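Local coordinates for glyoxalase family protein (Enterococcus faecalis, PDB 2P25) that is of unknown function but belongs to the glyoxalase/bleomycin resistance/dioxygenase superfamily, whose fold is built from similar alpha-beta modules, at residues Val9-Ser14 and Asp118-Glu123; Gln17-Phe22 and Leu54-Ser59; Asn21-Lys26 and Leu45-Gly50; Glu39-Lys44 and Ser59-Ala64; Glu86-Leu91 and Lys110-Phe115. All blocks are in the same frame, centred on the assembly; numbering follows the deposited sequence.

How the contacts relate
Contact 1 spans almost the whole chain: the first strand, 6-13, meets the turn into the last strand, 121-125, so the other four contacts are nested inside the loop it closes and the two four-stranded sheets are joined. Helix 16-26 follows the first strand and serves two contacts. Contact 2 sets it against strand 52-58 and contact 3 against strand 42-49, and the two share N21 and F22. Contact 4 joins the start of strand 42-49 to the loop after strand 52-58, and its segments alternate along the chain with those of contacts 2 and 3. Contact 5 comes after these in series and packs helix 84-93 on strand 110-115 of the second sheet.

Contact 1: Val9-Ser14 and Asp118-Glu123; sequences VAINAS and DGLPLE
The carboxylate of D118 receives S14 in two ways: S14 OG donates to D118 OD1 at 2.7 Å, meeting the syn lone pair of that oxygen, while the backbone N of S14 reaches OD2 at 2.9 Å from above the plane, tilted 37° out of it. Beside this second bond A13 lies against the carboxylate, its CA 3.3 Å from D118 OD2. The contact joins the two four-stranded sheets of the glyoxalase-type fold, from the end of strand 6-13 in one to the turn before strand 121-125 in the other. An aspartate suits the turn because its two oxygens can serve both donors of one serine, and small A13 lets the carboxylate come close. D116 OD1 accepts from the backbone N of both D118 and L120. Further along, strand 6-13 pairs antiparallel with a strand of the second subunit. Deeper in, the branched chains of I11 and L120 slant across one another, with I11 CG1 4.0 Å from L120 CD2.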
# COMPACT_ATOMS: atom_id res chain seq x y z
N VAL A 9 6.17 0.60 0.62
CA VAL A 9 4.95 -0.17 0.58
C VAL A 9 5.42 -1.61 0.33
O VAL A 9 6.35 -1.81 -0.45
CB VAL A 9 4.05 0.32 -0.56
CG1 VAL A 9 2.91 -0.62 -0.80
CG2 VAL A 9 3.50 1.71 -0.22
N ALA A 10 4.87 -2.59 1.04
CA ALA A 10 5.24 -4.02 0.86
C ALA A 10 4.16 -4.79 0.10
O ALA A 10 2.96 -4.58 0.31
CB ALA A 10 5.47 -4.68 2.21
N ILE A 11 4.61 -5.72 -0.74
CA ILE A 11 3.71 -6.51 -1.62
C ILE A 11 4.12 -7.96 -1.48
O ILE A 11 5.31 -8.26 -1.38
CB ILE A 11 3.89 -6.06 -3.11
CG1 ILE A 11 3.28 -4.66 -3.30
CG2 ILE A 11 3.26 -7.08 -4.10
CD1 ILE A 11 3.83 -3.96 -4.59
N ASN A 12 3.13 -8.85 -1.50
CA ASN A 12 3.36 -10.32 -1.53
C ASN A 12 3.12 -10.78 -2.97
O ASN A 12 2.07 -10.49 -3.53
CB ASN A 12 2.36 -11.06 -0.61
CG ASN A 12 2.59 -10.78 0.87
OD1 ASN A 12 3.69 -10.38 1.26
ND2 ASN A 12 1.56 -10.99 1.71
N ALA A 13 4.12 -11.47 -3.54
CA ALA A 13 4.08 -11.95 -4.92
C ALA A 13 4.37 -13.44 -4.94
O ALA A 13 5.02 -13.98 -4.01
CB ALA A 13 5.12 -11.21 -5.78
N SER A 14 3.95 -14.11 -6.03
CA SER A 14 4.07 -15.58 -6.07
C SER A 14 5.32 -16.11 -6.77
O SER A 14 5.79 -17.20 -6.45
CB SER A 14 2.85 -16.22 -6.76
OG SER A 14 2.83 -15.81 -8.12
N ASP A 118 0.05 -11.09 -10.08
CA ASP A 118 -0.84 -11.77 -9.12
C ASP A 118 -2.18 -11.05 -8.93
O ASP A 118 -2.95 -11.33 -7.99
CB ASP A 118 -0.12 -11.95 -7.78
CG ASP A 118 1.03 -12.91 -7.90
OD1 ASP A 118 0.83 -14.05 -8.37
OD2 ASP A 118 2.13 -12.49 -7.57
N GLY A 119 -2.47 -10.13 -9.84
CA GLY A 119 -3.79 -9.47 -9.84
C GLY A 119 -3.93 -8.30 -8.87
O GLY A 119 -5.07 -7.88 -8.58
N LEU A 120 -2.81 -7.77 -8.37
CA LEU A 120 -2.87 -6.59 -7.51
C LEU A 120 -3.30 -5.40 -8.35
O LEU A 120 -2.64 -5.11 -9.36
CB LEU A 120 -1.50 -6.28 -6.89
CG LEU A 120 -1.47 -5.03 -5.98
CD1 LEU A 120 -2.49 -5.09 -4.79
CD2 LEU A 120 -0.05 -4.82 -5.47
N PRO A 121 -4.40 -4.71 -7.98
CA PRO A 121 -4.76 -3.50 -8.73
C PRO A 121 -3.77 -2.36 -8.51
O PRO A 121 -3.42 -2.02 -7.36
CB PRO A 121 -6.15 -3.12 -8.19
CG PRO A 121 -6.64 -4.38 -7.45
CD PRO A 121 -5.39 -5.02 -6.93
N LEU A 122 -3.34 -1.76 -9.63
CA LEU A 122 -2.44 -0.63 -9.61
C LEU A 122 -3.13 0.46 -10.40
O LEU A 122 -3.51 0.25 -11.57
CB LEU A 122 -1.09 -1.00 -10.22
CG LEU A 122 -0.35 -2.12 -9.45
CD1 LEU A 122 0.88 -2.59 -10.24
CD2 LEU A 122 0.09 -1.54 -8.08
N GLU A 123 -3.33 1.61 -9.77
CA GLU A 123 -4.06 2.68 -10.43
C GLU A 123 -3.14 3.72 -11.07
O GLU A 123 -2.08 4.03 -10.51
CB GLU A 123 -4.96 3.33 -9.40
CG GLU A 123 -5.98 4.32 -9.93
CD GLU A 123 -6.66 5.06 -8.79
OE1 GLU A 123 -7.36 4.41 -8.00
OE2 GLU A 123 -6.46 6.27 -8.65

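Contact 2: Gln17-Phe22 and Leu54-Ser59; sequences QATKNF and LEIFIS
T19 carries the helix side of this contact with its methyl, which meets two isoleucines of the strand. CG2 of T19 and CD1 of I56 come tip to tip at 3.7 Å, and the other branch of I56, CG2, lies 3.9 Å from the same methyl. I58 reaches in beside it, its CD1 4.1 Å from T19 CG2. Both isoleucines project from the same face of the strand, and their long CD1 arms bridge to the helix: T19 CA and I58 CA are 8.1 Å apart.

The hydroxyl probably helps to fix the threonine's rotamer. With chi1 at -61°, OG1 sits beside the backbone N and bonds to the carbonyl O of N15, while CG2 stands opposite the N and faces the strand. The polar end is satisfied by the residue just before the helix, which makes threonine acceptable in a buried, otherwise apolar place. N15 also takes the backbone N of A18 with its OD1.

Around these, A13 of strand 6-13 touches both T19 and I56, and L45 of strand 42-49 packs on T19. Helix 16-26 therefore lies over one face of the sheet, where strand 52-58 runs between 6-13, parallel to it, and 42-49, antiparallel.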
# COMPACT_ATOMS: atom_id res chain seq x y z
N GLN A 17 10.57 -14.78 -11.25
CA GLN A 17 10.82 -14.23 -12.60
C GLN A 17 9.71 -13.27 -13.05
O GLN A 17 9.97 -12.24 -13.69
CB GLN A 17 11.11 -15.32 -13.65
CG GLN A 17 11.77 -14.78 -14.94
CD GLN A 17 12.92 -13.76 -14.68
OE1 GLN A 17 13.91 -14.05 -13.98
NE2 GLN A 17 12.77 -12.56 -15.25
N ALA A 18 8.46 -13.59 -12.69
CA ALA A 18 7.31 -12.71 -12.98
C ALA A 18 7.49 -11.33 -12.35
O ALA A 18 7.19 -10.29 -12.95
CB ALA A 18 6.04 -13.35 -12.45
N THR A 19 8.00 -11.33 -11.12
CA THR A 19 8.19 -10.12 -10.31
C THR A 19 9.29 -9.25 -10.95
O THR A 19 9.11 -8.04 -11.13
CB THR A 19 8.54 -10.47 -8.85
OG1 THR A 19 7.47 -11.22 -8.26
CG2 THR A 19 8.76 -9.19 -8.03
N LYS A 20 10.42 -9.86 -11.33
CA LYS A 20 11.48 -9.08 -12.00
C LYS A 20 10.99 -8.54 -13.36
O LYS A 20 11.23 -7.37 -13.68
CB LYS A 20 12.75 -9.93 -12.20
CG LYS A 20 13.48 -10.33 -10.92
CD LYS A 20 14.02 -9.11 -10.20
CE LYS A 20 15.19 -9.45 -9.25
NZ LYS A 20 16.49 -9.66 -9.96
N ASN A 21 10.29 -9.37 -14.13
CA ASN A 21 9.83 -8.95 -15.46
C ASN A 21 8.90 -7.74 -15.33
O ASN A 21 9.03 -6.76 -16.07
CB ASN A 21 9.15 -10.14 -16.13
CG ASN A 21 8.68 -9.84 -17.53
OD1 ASN A 21 9.49 -9.59 -18.45
ND2 ASN A 21 7.37 -9.90 -17.73
N PHE A 22 8.01 -7.79 -14.35
CA PHE A 22 6.99 -6.74 -14.21
C PHE A 22 7.53 -5.49 -13.51
O PHE A 22 7.52 -4.39 -14.07
CB PHE A 22 5.77 -7.31 -13.47
CG PHE A 22 4.60 -6.35 -13.39
CD1 PHE A 22 3.61 -6.35 -14.40
CD2 PHE A 22 4.47 -5.49 -12.30
CE1 PHE A 22 2.50 -5.47 -14.31
CE2 PHE A 22 3.36 -4.61 -12.18
CZ PHE A 22 2.38 -4.58 -13.22
N LEU A 54 9.81 -0.02 -2.74
CA LEU A 54 8.83 -1.09 -2.80
C LEU A 54 9.49 -2.34 -2.28
O LEU A 54 10.58 -2.70 -2.75
CB LEU A 54 8.40 -1.26 -4.27
CG LEU A 54 7.00 -1.64 -4.67
CD1 LEU A 54 5.99 -0.59 -4.19
CD2 LEU A 54 7.01 -1.79 -6.18
N GLU A 55 8.90 -2.98 -1.28
CA GLU A 55 9.42 -4.22 -0.71
C GLU A 55 8.55 -5.39 -1.13
O GLU A 55 7.37 -5.41 -0.82
CB GLU A 55 9.35 -4.08 0.79
CG GLU A 55 10.00 -5.12 1.59
CD GLU A 55 10.24 -4.60 2.99
OE1 GLU A 55 11.19 -3.79 3.20
OE2 GLU A 55 9.45 -4.97 3.87
N ILE A 56 9.14 -6.37 -1.80
CA ILE A 56 8.35 -7.48 -2.33
C ILE A 56 8.80 -8.77 -1.68
O ILE A 56 10.00 -9.09 -1.70
CB ILE A 56 8.45 -7.58 -3.86
CG1 ILE A 56 8.21 -6.20 -4.50
CG2 ILE A 56 7.47 -8.65 -4.37
CD1 ILE A 56 8.15 -6.20 -5.99
N PHE A 57 7.85 -9.48 -1.08
CA PHE A 57 8.10 -10.79 -0.49
C PHE A 57 7.58 -11.81 -1.49
O PHE A 57 6.43 -11.73 -1.88
CB PHE A 57 7.33 -10.92 0.84
CG PHE A 57 7.85 -9.99 1.92
CD1 PHE A 57 8.76 -10.44 2.87
CD2 PHE A 57 7.42 -8.68 1.96
CE1 PHE A 57 9.25 -9.57 3.85
CE2 PHE A 57 7.90 -7.80 2.93
CZ PHE A 57 8.80 -8.25 3.88
N ILE A 58 8.44 -12.74 -1.92
CA ILE A 58 8.09 -13.66 -2.99
C ILE A 58 8.04 -15.08 -2.44
O ILE A 58 9.03 -15.58 -1.93
CB ILE A 58 9.12 -13.59 -4.16
CG1 ILE A 58 9.29 -12.14 -4.65
CG2 ILE A 58 8.69 -14.48 -5.35
CD1 ILE A 58 10.50 -11.92 -5.50
N SER A 59 6.91 -15.75 -2.60
CA SER A 59 6.71 -17.09 -2.03
C SER A 59 5.53 -17.78 -2.70
O SER A 59 4.50 -17.16 -2.96
CB SER A 59 6.48 -17.01 -0.52
OG SER A 59 6.25 -18.29 0.05

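Contact 3: Asn21-Lys26 and Leu45-Gly50; sequences NFYVEK and LDLKLG
Apolar contacts hold L47 against two consecutive helix residues, Y23 and V24. One methyl of L47, CD1, packs at 3.6 Å on the CB of Y23 and approaches the ring obliquely; the other, CD2, meets V24 CG2 at 3.7 Å. The side chains of V24 and L47 run at about a right angle; with CG1 anti to the backbone N (chi1 176°), CG2 is the valine branch left to meet the leucine. A forked leucine suits this site, since one prong reaches Y23 while both touch V24.

The aromatic pair belongs to the helix alone. F22 CD2 stands 3.6 Å above the plane of the Y23 ring, over its centre, while Y23 CG lies at the edge of the F22 ring.

In the fold, helix 16-26 lies over the mixed four-stranded sheet, and its last turns widen to pi type; K26 N makes weak bonds to N21 O and F22 O.

The hydroxyl of Y23 bonds to D116 OD2, so the phenol can be buried. D46, on the sheet face turned from the helix, forms salt bridges with R33 and K44. At the strand end K48 NZ reaches forward to G50 O at 3.2 Å, tilted 29° from the carbonyl plane.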
# COMPACT_ATOMS: atom_id res chain seq x y z
N ASN A 21 10.29 -9.37 -14.13
CA ASN A 21 9.83 -8.95 -15.46
C ASN A 21 8.90 -7.74 -15.33
O ASN A 21 9.03 -6.76 -16.07
CB ASN A 21 9.15 -10.14 -16.13
CG ASN A 21 8.68 -9.84 -17.53
OD1 ASN A 21 9.49 -9.59 -18.45
ND2 ASN A 21 7.37 -9.90 -17.73
N PHE A 22 8.01 -7.79 -14.35
CA PHE A 22 6.99 -6.74 -14.21
C PHE A 22 7.53 -5.49 -13.51
O PHE A 22 7.52 -4.39 -14.07
CB PHE A 22 5.77 -7.31 -13.47
CG PHE A 22 4.60 -6.35 -13.39
CD1 PHE A 22 3.61 -6.35 -14.40
CD2 PHE A 22 4.47 -5.49 -12.30
CE1 PHE A 22 2.50 -5.47 -14.31
CE2 PHE A 22 3.36 -4.61 -12.18
CZ PHE A 22 2.38 -4.58 -13.22
N TYR A 23 7.99 -5.64 -12.27
CA TYR A 23 8.38 -4.46 -11.49
C TYR A 23 9.70 -3.83 -11.90
O TYR A 23 9.84 -2.62 -11.90
CB TYR A 23 8.38 -4.78 -9.99
CG TYR A 23 6.99 -4.95 -9.44
CD1 TYR A 23 6.22 -3.85 -9.12
CD2 TYR A 23 6.43 -6.24 -9.25
CE1 TYR A 23 4.94 -3.98 -8.61
CE2 TYR A 23 5.13 -6.38 -8.75
CZ TYR A 23 4.40 -5.25 -8.42
OH TYR A 23 3.13 -5.33 -7.90
N VAL A 24 10.69 -4.66 -12.20
CA VAL A 24 12.00 -4.15 -12.56
C VAL A 24 12.04 -3.81 -14.05
O VAL A 24 12.35 -2.67 -14.41
CB VAL A 24 13.11 -5.13 -12.14
CG1 VAL A 24 14.51 -4.62 -12.62
CG2 VAL A 24 13.09 -5.34 -10.60
N GLU A 25 11.75 -4.78 -14.91
CA GLU A 25 11.95 -4.56 -16.34
C GLU A 25 10.94 -3.61 -16.98
O GLU A 25 11.31 -2.75 -17.78
CB GLU A 25 12.06 -5.90 -17.12
CG GLU A 25 13.28 -6.77 -16.70
CD GLU A 25 14.63 -6.07 -16.88
OE1 GLU A 25 14.79 -5.29 -17.86
OE2 GLU A 25 15.55 -6.29 -16.05
N LYS A 26 9.67 -3.73 -16.60
CA LYS A 26 8.64 -2.92 -17.20
C LYS A 26 8.36 -1.62 -16.48
O LYS A 26 8.38 -0.55 -17.09
CB LYS A 26 7.35 -3.73 -17.41
CG LYS A 26 7.60 -4.91 -18.31
CD LYS A 26 6.38 -5.80 -18.47
CE LYS A 26 6.67 -6.89 -19.50
NZ LYS A 26 5.50 -7.84 -19.67
N LEU A 45 12.77 -8.84 -1.84
CA LEU A 45 13.33 -8.01 -2.90
C LEU A 45 12.92 -6.57 -2.64
O LEU A 45 11.70 -6.26 -2.63
CB LEU A 45 12.79 -8.52 -4.26
CG LEU A 45 13.20 -7.83 -5.55
CD1 LEU A 45 14.75 -7.91 -5.77
CD2 LEU A 45 12.43 -8.38 -6.74
N ASP A 46 13.90 -5.71 -2.32
CA ASP A 46 13.65 -4.26 -2.13
C ASP A 46 13.99 -3.49 -3.41
O ASP A 46 15.09 -3.62 -3.95
CB ASP A 46 14.45 -3.67 -0.97
CG ASP A 46 14.03 -4.25 0.39
OD1 ASP A 46 12.83 -4.26 0.69
OD2 ASP A 46 14.91 -4.65 1.17
N LEU A 47 13.05 -2.68 -3.86
CA LEU A 47 13.16 -1.98 -5.15
C LEU A 47 13.02 -0.48 -4.93
O LEU A 47 12.31 -0.05 -4.03
CB LEU A 47 12.06 -2.43 -6.10
CG LEU A 47 11.96 -3.93 -6.45
CD1 LEU A 47 10.85 -4.23 -7.43
CD2 LEU A 47 13.30 -4.45 -6.99
N LYS A 48 13.68 0.30 -5.78
CA LYS A 48 13.68 1.73 -5.60
C LYS A 48 13.36 2.33 -6.95
O LYS A 48 13.97 1.95 -7.96
CB LYS A 48 15.09 2.17 -5.20
CG LYS A 48 15.20 3.57 -4.58
CD LYS A 48 15.15 3.49 -3.05
CE LYS A 48 15.39 4.85 -2.41
NZ LYS A 48 14.20 5.72 -2.60
N LEU A 49 12.40 3.26 -6.98
CA LEU A 49 12.34 4.23 -8.09
C LEU A 49 12.18 5.64 -7.57
O LEU A 49 11.18 5.98 -6.92
CB LEU A 49 11.24 3.89 -9.10
CG LEU A 49 11.18 4.80 -10.35
CD1 LEU A 49 12.44 4.70 -11.22
CD2 LEU A 49 9.96 4.50 -11.18
N GLY A 50 13.17 6.48 -7.87
CA GLY A 50 13.19 7.84 -7.34
C GLY A 50 13.42 7.76 -5.84
O GLY A 50 14.47 7.29 -5.40

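Contact 4: Glu39-Lys44 and Ser59-Ala64; sequences EKNDIK and SDQFPA
A cis peptide bond, rare before a residue other than proline, precedes N41, whose O lies 3.6 Å from S59 OG as the chain enters strand 42-49. S59 leaves strand 52-58, the antiparallel neighbour of 42-49 in the sheet, and makes an ST turn: its OG accepts from the backbone N of Q61 at 3.1 Å, with an N-H...O angle of 158°. The hydroxyl also engages a water at 2.8 Å from OG, and this water donates across to K40 O at 3.3 Å. Serine fits because one small oxygen serves both the turn and the water, its chi1 of 179° setting OG opposite the backbone N.

Where the start of strand 42-49 nears this loop, D42 CB lies 3.9 Å from S59 CB. The aspartate's carboxylate forms a salt bridge with R37. Backbone bonds from I43 to I58 and S59 to A13 continue the sheet, while F62 and P63 pack on E70 of the second subunit. Nearer the solvent, N41 OD1 lies 4.2 Å from Q61 CG.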
# COMPACT_ATOMS: atom_id res chain seq x y z
N GLU A 39 14.34 -19.36 6.63
CA GLU A 39 13.35 -19.59 7.67
C GLU A 39 11.92 -19.40 7.19
O GLU A 39 11.01 -20.02 7.75
CB GLU A 39 13.61 -18.60 8.82
CG GLU A 39 13.10 -19.06 10.18
CD GLU A 39 13.95 -20.15 10.81
OE1 GLU A 39 15.09 -20.38 10.32
OE2 GLU A 39 13.48 -20.78 11.78
N LYS A 40 11.73 -18.58 6.15
CA LYS A 40 10.44 -17.89 5.99
C LYS A 40 9.37 -18.24 4.96
O LYS A 40 8.31 -17.62 4.98
CB LYS A 40 10.59 -16.38 6.19
CG LYS A 40 10.44 -16.00 7.66
CD LYS A 40 10.89 -14.60 7.94
CE LYS A 40 10.70 -14.25 9.42
NZ LYS A 40 11.43 -12.99 9.78
N ASN A 41 9.59 -19.14 4.00
CA ASN A 41 10.82 -19.32 3.29
C ASN A 41 10.50 -18.56 1.99
O ASN A 41 9.62 -18.93 1.20
CB ASN A 41 11.07 -20.79 3.00
CG ASN A 41 9.95 -21.44 2.19
OD1 ASN A 41 8.77 -21.10 2.32
ND2 ASN A 41 10.33 -22.38 1.34
N ASP A 42 11.18 -17.45 1.82
CA ASP A 42 10.79 -16.55 0.76
C ASP A 42 12.02 -15.86 0.25
O ASP A 42 13.15 -16.17 0.65
CB ASP A 42 9.70 -15.56 1.24
CG ASP A 42 10.12 -14.69 2.43
OD1 ASP A 42 11.33 -14.61 2.74
OD2 ASP A 42 9.24 -14.07 3.07
N ILE A 43 11.79 -14.96 -0.69
CA ILE A 43 12.79 -14.02 -1.16
C ILE A 43 12.26 -12.63 -0.83
O ILE A 43 11.08 -12.35 -1.07
CB ILE A 43 13.04 -14.15 -2.68
CG1 ILE A 43 13.59 -15.55 -3.01
CG2 ILE A 43 14.01 -13.05 -3.17
CD1 ILE A 43 13.68 -15.84 -4.47
N LYS A 44 13.12 -11.78 -0.26
CA LYS A 44 12.77 -10.39 0.02
C LYS A 44 13.52 -9.50 -0.97
O LYS A 44 14.75 -9.42 -0.94
CB LYS A 44 13.12 -10.01 1.46
CG LYS A 44 12.53 -8.69 1.93
CD LYS A 44 12.80 -8.46 3.43
CE LYS A 44 12.35 -7.07 3.85
NZ LYS A 44 13.18 -6.03 3.20
N SER A 59 6.91 -15.75 -2.60
CA SER A 59 6.71 -17.09 -2.03
C SER A 59 5.53 -17.78 -2.70
O SER A 59 4.50 -17.16 -2.96
CB SER A 59 6.48 -17.01 -0.52
OG SER A 59 6.25 -18.29 0.05
N ASP A 60 5.65 -19.09 -2.90
CA ASP A 60 4.50 -19.84 -3.40
C ASP A 60 3.51 -20.19 -2.29
O ASP A 60 2.53 -20.87 -2.54
CB ASP A 60 4.95 -21.08 -4.18
CG ASP A 60 5.63 -22.10 -3.30
OD1 ASP A 60 5.85 -21.82 -2.10
OD2 ASP A 60 5.95 -23.20 -3.81
N GLN A 61 3.74 -19.70 -1.08
CA GLN A 61 2.85 -20.03 0.04
C GLN A 61 1.61 -19.14 0.14
O GLN A 61 0.61 -19.50 0.81
CB GLN A 61 3.64 -20.03 1.35
CG GLN A 61 4.67 -21.17 1.38
CD GLN A 61 4.02 -22.55 1.40
OE1 GLN A 61 3.97 -23.25 0.38
NE2 GLN A 61 3.49 -22.93 2.55
N PHE A 62 1.66 -17.99 -0.51
CA PHE A 62 0.57 -17.03 -0.40
C PHE A 62 -0.60 -17.45 -1.30
O PHE A 62 -0.42 -17.58 -2.50
CB PHE A 62 1.02 -15.64 -0.85
CG PHE A 62 2.24 -15.11 -0.16
CD1 PHE A 62 2.33 -15.05 1.22
CD2 PHE A 62 3.30 -14.61 -0.92
CE1 PHE A 62 3.46 -14.51 1.85
CE2 PHE A 62 4.43 -14.05 -0.31
CZ PHE A 62 4.53 -14.00 1.06
N PRO A 63 -1.82 -17.59 -0.73
CA PRO A 63 -3.00 -17.83 -1.57
C PRO A 63 -3.43 -16.56 -2.32
O PRO A 63 -2.92 -15.46 -2.06
CB PRO A 63 -4.08 -18.22 -0.54
CG PRO A 63 -3.68 -17.46 0.68
CD PRO A 63 -2.17 -17.54 0.70
N ALA A 64 -4.40 -16.73 -3.21
CA ALA A 64 -4.87 -15.65 -4.07
C ALA A 64 -5.34 -14.44 -3.28
O ALA A 64 -5.92 -14.56 -2.20
CB ALA A 64 -6.01 -16.15 -4.96
O HOH W 1 5.84 -17.85 2.83

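Contact 5: Glu86-Leu91 and Lys110-Phe115; sequences EVIAFL and KMTFFF
L91 lays one methyl over a face of the F114 ring, in a CH-pi contact: CD1 is 3.8 Å from the ring centroid and 16° off the ring normal, slightly offset toward the rim near CD2. The two side chains run at about a right angle. F114 has chi1 at 62°, with CG between the backbone N and the carbonyl carbon, from where the ring turns a face to a leucine methyl, the apolar group such a CH-pi contact needs.

One helical turn earlier, I88 and T112 approach tip to tip, with I88 CD1 3.7 Å from T112 CG2. The threonine divides its branches: the methyl faces the isoleucine, while OG1, at a chi1 of -170°, bonds to the carbonyl O of E99. Threonine can thus be buried under an apolar side chain without losing a polar partner.

Helix 84-93 packs on the sheet in which strand 110-115 runs antiparallel between 121-125 and 102-103; V87 touches L124 of the former, and F3 of the second subunit packs on L91.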
# COMPACT_ATOMS: atom_id res chain seq x y z
N GLU A 86 -0.25 8.40 -22.53
CA GLU A 86 1.10 7.92 -22.84
C GLU A 86 1.54 6.78 -21.93
O GLU A 86 2.23 5.85 -22.37
CB GLU A 86 2.14 9.04 -22.86
CG GLU A 86 2.50 9.65 -21.53
CD GLU A 86 3.64 10.65 -21.64
OE1 GLU A 86 4.02 10.97 -22.79
OE2 GLU A 86 4.13 11.14 -20.60
N VAL A 87 1.13 6.86 -20.67
CA VAL A 87 1.48 5.79 -19.71
C VAL A 87 0.72 4.51 -20.09
O VAL A 87 1.30 3.41 -20.10
CB VAL A 87 1.26 6.22 -18.24
CG1 VAL A 87 1.80 5.14 -17.31
CG2 VAL A 87 1.99 7.56 -17.98
N ILE A 88 -0.56 4.64 -20.40
CA ILE A 88 -1.34 3.50 -20.91
C ILE A 88 -0.68 2.89 -22.15
O ILE A 88 -0.51 1.66 -22.24
CB ILE A 88 -2.80 3.91 -21.16
CG1 ILE A 88 -3.53 4.14 -19.83
CG2 ILE A 88 -3.54 2.87 -22.01
CD1 ILE A 88 -4.84 4.90 -20.00
N ALA A 89 -0.28 3.73 -23.11
CA ALA A 89 0.34 3.24 -24.32
C ALA A 89 1.61 2.46 -23.98
O ALA A 89 1.82 1.36 -24.50
CB ALA A 89 0.66 4.40 -25.28
N PHE A 90 2.44 3.04 -23.11
CA PHE A 90 3.67 2.38 -22.64
C PHE A 90 3.39 1.00 -22.05
O PHE A 90 4.02 0.01 -22.42
CB PHE A 90 4.44 3.27 -21.63
CG PHE A 90 5.55 2.53 -20.92
CD1 PHE A 90 6.79 2.37 -21.51
CD2 PHE A 90 5.32 1.96 -19.66
CE1 PHE A 90 7.81 1.67 -20.85
CE2 PHE A 90 6.32 1.27 -18.99
CZ PHE A 90 7.56 1.11 -19.59
N LEU A 91 2.40 0.92 -21.16
CA LEU A 91 2.06 -0.36 -20.54
C LEU A 91 1.56 -1.36 -21.59
O LEU A 91 1.98 -2.53 -21.61
CB LEU A 91 1.01 -0.17 -19.45
CG LEU A 91 1.47 0.61 -18.20
CD1 LEU A 91 0.23 0.90 -17.32
CD2 LEU A 91 2.46 -0.26 -17.44
N LYS A 110 -8.77 12.05 -14.88
CA LYS A 110 -8.66 10.75 -15.56
C LYS A 110 -7.94 9.71 -14.73
O LYS A 110 -6.96 10.01 -14.06
CB LYS A 110 -7.89 10.89 -16.88
CG LYS A 110 -8.68 11.60 -17.96
CD LYS A 110 -7.75 11.96 -19.12
CE LYS A 110 -8.47 12.75 -20.17
NZ LYS A 110 -7.53 13.12 -21.25
N MSE A 111 -8.40 8.47 -14.84
CA MSE A 111 -7.82 7.36 -14.08
C MSE A 111 -8.13 6.05 -14.78
O MSE A 111 -9.06 5.95 -15.58
CB MSE A 111 -8.39 7.30 -12.65
CG MSE A 111 -9.88 7.20 -12.65
SE MSE A 111 -10.59 6.97 -10.86
CE MSE A 111 -10.13 5.07 -10.61
N THR A 112 -7.29 5.04 -14.51
CA THR A 112 -7.59 3.68 -14.91
C THR A 112 -6.76 2.74 -14.01
O THR A 112 -5.98 3.22 -13.16
CB THR A 112 -7.28 3.41 -16.40
OG1 THR A 112 -7.82 2.11 -16.76
CG2 THR A 112 -5.76 3.45 -16.67
N PHE A 113 -6.92 1.44 -14.22
CA PHE A 113 -6.20 0.41 -13.48
C PHE A 113 -5.51 -0.55 -14.42
O PHE A 113 -5.99 -0.84 -15.53
CB PHE A 113 -7.15 -0.44 -12.62
CG PHE A 113 -7.60 0.23 -11.35
CD1 PHE A 113 -6.89 0.04 -10.16
CD2 PHE A 113 -8.72 1.04 -11.34
CE1 PHE A 113 -7.32 0.65 -8.97
CE2 PHE A 113 -9.17 1.66 -10.16
CZ PHE A 113 -8.47 1.49 -8.98
N PHE A 114 -4.36 -1.04 -13.97
CA PHE A 114 -3.72 -2.22 -14.54
C PHE A 114 -3.44 -3.14 -13.35
O PHE A 114 -3.77 -2.79 -12.22
CB PHE A 114 -2.46 -1.88 -15.36
CG PHE A 114 -1.35 -1.22 -14.57
CD1 PHE A 114 -0.16 -1.92 -14.30
CD2 PHE A 114 -1.46 0.11 -14.17
CE1 PHE A 114 0.89 -1.33 -13.61
CE2 PHE A 114 -0.42 0.72 -13.47
CZ PHE A 114 0.76 0.00 -13.21
N PHE A 115 -2.89 -4.33 -13.59
CA PHE A 115 -2.79 -5.33 -12.53
C PHE A 115 -1.45 -5.98 -12.61
O PHE A 115 -0.91 -6.20 -13.69
CB PHE A 115 -3.91 -6.37 -12.69
CG PHE A 115 -5.26 -5.76 -12.61
CD1 PHE A 115 -5.90 -5.62 -11.39
CD2 PHE A 115 -5.89 -5.25 -13.77
CE1 PHE A 115 -7.14 -4.98 -11.30
CE2 PHE A 115 -7.12 -4.61 -13.69
CZ PHE A 115 -7.74 -4.48 -12.47